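Long-range contacts in COG3291: FOG: PKD repeat (Clostridium thermocellum, PDB 1WMX), which probably binds cellulose or related beta-glucans, serving as the family 30 carbohydrate-binding module of the large modular cellulase CelJ: residues E88-G93 / W171-K176; D99-F104 / D118-I123. One frame throughout, in Å; residues are numbered along the deposited sequence.

Contact 1: E88-G93 / W171-K176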
loop_
_atom_site.group_PDB
_atom_site.type_symbol
_atom_site.label_atom_id
_atom_site.label_comp_id
_atom_site.label_asym_id
_atom_site.label_seq_id
_atom_site.Cartn_x
_atom_site.Cartn_y
_atom_site.Cartn_z
ATOM N N GLU B 88 1.379 19.884 -8.357
ATOM C CA GLU B 88 2.477 20.596 -9.009
ATOM C C GLU B 88 3.683 20.714 -8.090
ATOM O O GLU B 88 3.559 20.722 -6.862
ATOM C CB GLU B 88 2.010 21.986 -9.429
ATOM C CG GLU B 88 0.723 21.952 -10.257
ATOM C CD GLU B 88 0.348 23.311 -10.819
ATOM O OE1 GLU B 88 -0.870 23.569 -11.082
ATOM O OE2 GLU B 88 1.257 24.179 -11.023
ATOM N N PHE B 89 4.834 20.800 -8.733
ATOM C CA PHE B 89 6.117 20.920 -8.044
ATOM C C PHE B 89 7.236 21.101 -9.072
ATOM O O PHE B 89 7.069 20.819 -10.259
ATOM C CB PHE B 89 6.374 19.640 -7.217
ATOM C CG PHE B 89 6.413 18.361 -8.059
ATOM C CD1 PHE B 89 7.597 17.968 -8.688
ATOM C CD2 PHE B 89 5.267 17.576 -8.206
ATOM C CE1 PHE B 89 7.632 16.798 -9.462
ATOM C CE2 PHE B 89 5.302 16.409 -8.981
ATOM C CZ PHE B 89 6.484 16.022 -9.608
ATOM N N ASP B 90 8.364 21.587 -8.610
ATOM C CA ASP B 90 9.538 21.742 -9.469
ATOM C C ASP B 90 10.505 20.685 -9.017
ATOM O O ASP B 90 10.543 20.349 -7.833
ATOM C CB ASP B 90 10.149 23.125 -9.321
ATOM C CG ASP B 90 9.180 24.216 -9.667
ATOM O OD1 ASP B 90 8.738 24.964 -8.742
ATOM O OD2 ASP B 90 8.821 24.362 -10.880
ATOM N N ILE B 91 11.271 20.164 -9.943
ATOM C CA ILE B 91 12.235 19.109 -9.623
ATOM C C ILE B 91 13.444 19.181 -10.557
ATOM O O ILE B 91 13.386 19.784 -11.629
ATOM C CB ILE B 91 11.561 17.742 -9.790
ATOM C CG1 ILE B 91 12.485 16.594 -9.342
ATOM C CG2 ILE B 91 11.163 17.494 -11.252
ATOM C CD1 ILE B 91 11.855 15.201 -9.473
ATOM N N LYS B 92 14.517 18.559 -10.110
ATOM C CA LYS B 92 15.779 18.471 -10.862
ATOM C C LYS B 92 16.583 17.336 -10.250
ATOM O O LYS B 92 16.638 17.186 -9.028
ATOM C CB LYS B 92 16.543 19.801 -10.799
ATOM C CG LYS B 92 17.454 19.956 -9.596
ATOM C CD LYS B 92 18.374 21.161 -9.742
ATOM C CE LYS B 92 19.370 21.279 -8.600
ATOM N NZ LYS B 92 20.301 22.408 -8.771
ATOM N N GLY B 93 17.193 16.537 -11.104
ATOM C CA GLY B 93 17.969 15.373 -10.645
ATOM C C GLY B 93 19.459 15.668 -10.552
ATOM O O GLY B 93 19.956 16.657 -11.091
ATOM N N TRP B 171 15.585 16.855 -6.103
ATOM C CA TRP B 171 15.234 17.920 -5.189
ATOM C C TRP B 171 13.871 18.440 -5.616
ATOM O O TRP B 171 13.612 18.599 -6.805
ATOM C CB TRP B 171 16.290 19.021 -5.276
ATOM C CG TRP B 171 17.598 18.642 -4.645
ATOM C CD1 TRP B 171 17.976 18.857 -3.343
ATOM C CD2 TRP B 171 18.700 17.976 -5.275
ATOM N NE1 TRP B 171 19.243 18.376 -3.133
ATOM C CE2 TRP B 171 19.713 17.829 -4.300
ATOM C CE3 TRP B 171 18.931 17.492 -6.570
ATOM C CZ2 TRP B 171 20.942 17.215 -4.576
ATOM C CZ3 TRP B 171 20.153 16.879 -6.849
ATOM C CH2 TRP B 171 21.142 16.747 -5.855
ATOM N N PHE B 172 12.993 18.678 -4.650
ATOM C CA PHE B 172 11.659 19.178 -4.950
ATOM C C PHE B 172 11.535 20.611 -4.455
ATOM O O PHE B 172 12.255 21.045 -3.559
ATOM C CB PHE B 172 10.563 18.336 -4.265
ATOM C CG PHE B 172 10.445 16.912 -4.771
ATOM C CD1 PHE B 172 11.282 15.908 -4.286
ATOM C CD2 PHE B 172 9.465 16.570 -5.704
ATOM C CE1 PHE B 172 11.141 14.576 -4.717
ATOM C CE2 PHE B 172 9.315 15.248 -6.145
ATOM C CZ PHE B 172 10.159 14.246 -5.644
ATOM N N SER B 173 10.597 21.338 -5.033
ATOM C CA SER B 173 10.354 22.711 -4.633
ATOM C C SER B 173 8.886 23.032 -4.860
ATOM O O SER B 173 8.255 22.471 -5.752
ATOM C CB SER B 173 11.228 23.663 -5.462
ATOM O OG SER B 173 10.947 25.015 -5.137
ATOM N N ASP B 174 8.339 23.911 -4.032
ATOM C CA ASP B 174 6.958 24.345 -4.182
ATOM C C ASP B 174 5.978 23.216 -4.500
ATOM O O ASP B 174 5.280 23.264 -5.514
ATOM C CB ASP B 174 6.892 25.397 -5.303
ATOM C CG ASP B 174 5.653 26.266 -5.228
ATOM O OD1 ASP B 174 5.351 26.956 -6.226
ATOM O OD2 ASP B 174 4.984 26.282 -4.176
ATOM N N ILE B 175 5.921 22.203 -3.641
ATOM C CA ILE B 175 5.005 21.095 -3.862
ATOM C C ILE B 175 3.603 21.462 -3.359
ATOM O O ILE B 175 3.419 21.798 -2.184
ATOM C CB ILE B 175 5.459 19.812 -3.121
ATOM C CG1 ILE B 175 6.896 19.445 -3.511
ATOM C CG2 ILE B 175 4.530 18.655 -3.478
ATOM C CD1 ILE B 175 7.449 18.262 -2.740
ATOM N N LYS B 176 2.612 21.409 -4.246
ATOM C CA LYS B 176 1.245 21.711 -3.839
ATOM C C LYS B 176 0.140 21.168 -4.734
ATOM O O LYS B 176 0.392 20.625 -5.808
ATOM C CB LYS B 176 1.062 23.214 -3.619
ATOM C CG LYS B 176 1.744 24.109 -4.622
ATOM C CD LYS B 176 1.077 24.086 -5.961
ATOM C CE LYS B 176 1.775 25.056 -6.898
ATOM N NZ LYS B 176 1.775 26.429 -6.326
#

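Contact 2: D99-F104 / D118-I123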
loop_
_atom_site.group_PDB
_atom_site.type_symbol
_atom_site.label_atom_id
_atom_site.label_comp_id
_atom_site.label_asym_id
_atom_site.label_seq_id
_atom_site.Cartn_x
_atom_site.Cartn_y
_atom_site.Cartn_z
ATOM N N ASP B 99 13.882 8.231 -11.743
ATOM C CA ASP B 99 12.468 7.845 -11.805
ATOM C C ASP B 99 12.073 7.086 -10.536
ATOM O O ASP B 99 12.889 6.392 -9.926
ATOM C CB ASP B 99 12.227 6.969 -13.032
ATOM C CG ASP B 99 10.753 6.750 -13.303
ATOM O OD1 ASP B 99 9.952 7.740 -13.240
ATOM O OD2 ASP B 99 10.335 5.581 -13.584
ATOM N N PHE B 100 10.813 7.241 -10.159
ATOM C CA PHE B 100 10.273 6.587 -8.956
ATOM C C PHE B 100 8.746 6.710 -8.942
ATOM O O PHE B 100 8.152 7.415 -9.759
ATOM C CB PHE B 100 10.868 7.244 -7.701
ATOM C CG PHE B 100 10.770 8.763 -7.710
ATOM C CD1 PHE B 100 9.570 9.385 -7.372
ATOM C CD2 PHE B 100 11.879 9.538 -8.059
ATOM C CE1 PHE B 100 9.469 10.780 -7.389
ATOM C CE2 PHE B 100 11.782 10.936 -8.080
ATOM C CZ PHE B 100 10.575 11.557 -7.745
ATOM N N VAL B 101 8.123 6.015 -8.009
ATOM C CA VAL B 101 6.660 6.033 -7.892
ATOM C C VAL B 101 6.192 7.262 -7.118
ATOM O O VAL B 101 6.807 7.674 -6.138
ATOM C CB VAL B 101 6.166 4.796 -7.170
ATOM C CG1 VAL B 101 4.637 4.774 -7.094
ATOM C CG2 VAL B 101 6.631 3.524 -7.872
ATOM N N ILE B 102 5.097 7.835 -7.577
ATOM C CA ILE B 102 4.515 9.020 -6.937
ATOM C C ILE B 102 2.994 8.895 -6.965
ATOM O O ILE B 102 2.412 8.474 -7.970
ATOM C CB ILE B 102 4.953 10.292 -7.683
ATOM C CG1 ILE B 102 4.373 11.554 -7.022
ATOM C CG2 ILE B 102 4.506 10.276 -9.147
ATOM C CD1 ILE B 102 5.003 12.860 -7.511
ATOM N N GLY B 103 2.358 9.255 -5.859
ATOM C CA GLY B 103 0.888 9.170 -5.770
ATOM C C GLY B 103 0.365 9.700 -4.434
ATOM O O GLY B 103 1.026 10.490 -3.760
ATOM N N PHE B 104 -0.836 9.244 -4.083
ATOM C CA PHE B 104 -1.505 9.644 -2.828
ATOM C C PHE B 104 -2.047 8.413 -2.091
ATOM O O PHE B 104 -2.225 7.343 -2.672
ATOM C CB PHE B 104 -2.672 10.588 -3.125
ATOM C CG PHE B 104 -2.219 11.933 -3.664
ATOM C CD1 PHE B 104 -1.907 12.972 -2.783
ATOM C CD2 PHE B 104 -2.111 12.130 -5.040
ATOM C CE1 PHE B 104 -1.480 14.209 -3.282
ATOM C CE2 PHE B 104 -1.683 13.361 -5.539
ATOM C CZ PHE B 104 -1.366 14.403 -4.661
ATOM N N ASP B 118 -3.655 3.407 -1.757
ATOM C CA ASP B 118 -2.804 4.332 -2.523
ATOM C C ASP B 118 -3.123 4.318 -4.020
ATOM O O ASP B 118 -3.465 3.286 -4.591
ATOM C CB ASP B 118 -1.330 3.931 -2.388
ATOM C CG ASP B 118 -0.896 3.732 -0.953
ATOM O OD1 ASP B 118 0.198 3.133 -0.708
ATOM O OD2 ASP B 118 -1.630 4.165 -0.011
ATOM N N VAL B 119 -3.012 5.487 -4.629
ATOM C CA VAL B 119 -3.177 5.644 -6.088
ATOM C C VAL B 119 -1.819 6.117 -6.547
ATOM O O VAL B 119 -1.276 7.082 -6.002
ATOM C CB VAL B 119 -4.274 6.655 -6.451
ATOM C CG1 VAL B 119 -5.665 6.128 -6.096
ATOM C CG2 VAL B 119 -4.080 7.998 -5.741
ATOM N N THR B 120 -1.260 5.447 -7.540
ATOM C CA THR B 120 0.098 5.796 -7.981
ATOM C C THR B 120 0.322 5.802 -9.493
ATOM O O THR B 120 -0.501 5.348 -10.279
ATOM C CB THR B 120 1.068 4.782 -7.409
ATOM O OG1 THR B 120 0.763 3.488 -7.927
ATOM C CG2 THR B 120 0.989 4.717 -5.889
ATOM N N THR B 121 1.477 6.336 -9.836
ATOM C CA THR B 121 1.962 6.436 -11.217
ATOM C C THR B 121 3.456 6.708 -11.136
ATOM O O THR B 121 3.988 6.995 -10.061
ATOM C CB THR B 121 1.246 7.572 -11.970
ATOM O OG1 THR B 121 1.766 7.672 -13.296
ATOM C CG2 THR B 121 1.424 8.926 -11.290
ATOM N N VAL B 122 4.143 6.609 -12.252
ATOM C CA VAL B 122 5.588 6.883 -12.260
ATOM C C VAL B 122 5.774 8.316 -12.720
ATOM O O VAL B 122 5.088 8.793 -13.628
ATOM C CB VAL B 122 6.318 5.917 -13.178
ATOM C CG1 VAL B 122 6.155 4.475 -12.697
ATOM C CG2 VAL B 122 5.813 5.998 -14.618
ATOM N N ILE B 123 6.698 9.001 -12.092
ATOM C CA ILE B 123 6.930 10.405 -12.411
ATOM C C ILE B 123 7.409 10.597 -13.869
ATOM O O ILE B 123 7.168 11.649 -14.480
ATOM C CB ILE B 123 7.948 11.007 -11.457
ATOM C CG1 ILE B 123 8.040 12.522 -11.663
ATOM C CG2 ILE B 123 9.335 10.396 -11.642
ATOM C CD1 ILE B 123 8.774 13.248 -10.552
#

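Contact 1: E88-G93 / W171-K176
E88 and K176 exchange two nearly straight backbone bonds, E88 N to K176 O at 2.8 Å and K176 N to E88 O at 2.9 Å. Further along, D90 and S173 make a second antiparallel hydrogen-bonded pair, S173 N to D90 O being more bent, 131° at the hydrogen. Between these pairs F89 alone faces D174 and I175, a beta bulge formed where D174 adopts a positive phi of 43° and the strand turns its corner. Beyond it the pairing slackens: W171 N to K92 O measures 3.1 Å, and the return bond from K92 N to W171 O is weak. E88 OE1 is bonded to T178 and D174 OD2 to Q12. D174 OD1 lies 4.7 Å from D90 OD1, like charges that would repel, probably eased by the long salt bridge from K176 NZ to D174 OD1.

On the inward side F89 CB rests on I175 CG1 at 3.7 Å, and F89 CD1 meets F172 CD2 at 3.8 Å. The two rings lie side by side with planes 58° apart, F172 CE2 over a face of F89 and F89 CD1 at the edge of F172. I91 CD1 sits over a face of F172. On the other side W171 brings its CE3 edge to K92 O at 3.4 Å, while its NE1 bonds D40. F89, I91, F172 and I175 thus line the sandwich interior; the other face carries polar and charged side chains together with W171.

Contact 2: D99-F104 / D118-I123
I123 and F100 meet through their first torsions. In I123, CG1 stands anti to the backbone N (chi1 -172°), which puts CG2 between the N and the carbonyl carbon; in F100 it is CG that lies between the N and the carbonyl carbon (chi1 50°). I123 CG2 sits over the centre of one face of the F100 ring, 4.2 Å from the centroid, a CH-pi contact. I123 CD1 reaches the ring at F100 CZ, 3.7 Å away. The same CG2 presses on D99 OD1 at 3.2 Å, a tight fit for a carboxylate oxygen that accepts a bond from S124 N; D99 OD2 pairs with R163.

The backbone supports this: I123 N bonds F100 O at 3.2 Å, almost straight. From there I102 pairs with T121 and F104 with V119, both antiparallel hydrogen-bonded pairs; I102 N to T121 O is 2.8 Å. Between them lies the non-hydrogen-bonded pair of G103 and T120. With no side chain on G103, the strands close to 4.1 Å between G103 CA and T120 CA, and G103 CA comes within 3.0 Å of V119 O. V101 CG1 touches T120 CB, and D118 is tied by a salt bridge to R105.

Strands 101-106 and 118-122 form a beta hairpin at one edge of the five-stranded sheet, with D99 and I123 extending the contact past them. Strand 155-161 flanks 101-106 on its other side, L140 and L143 of helix 140-143 pack on F104, and strand 86-93 of the opposing sheet meets I102 and I123.

The two contacts hold opposite sheets of one beta sandwich. Contact 1 joins strands distant in sequence and is mostly buried; contact 2, nested in the chain between its segments, closes a local hairpin at a sheet edge and is only partly buried. They meet in the interior, where F172 CZ lies 3.4 Å from F100 CZ and I123 CD1 packs against both F89 and I91. Both rely on antiparallel backbone bonds, but contact 1 adapts through a bulge and contact 2 through a glycine. Both set an isoleucine methyl over a phenylalanine face, but only contact 1 adds a ring pair across its two segments, an oblique one.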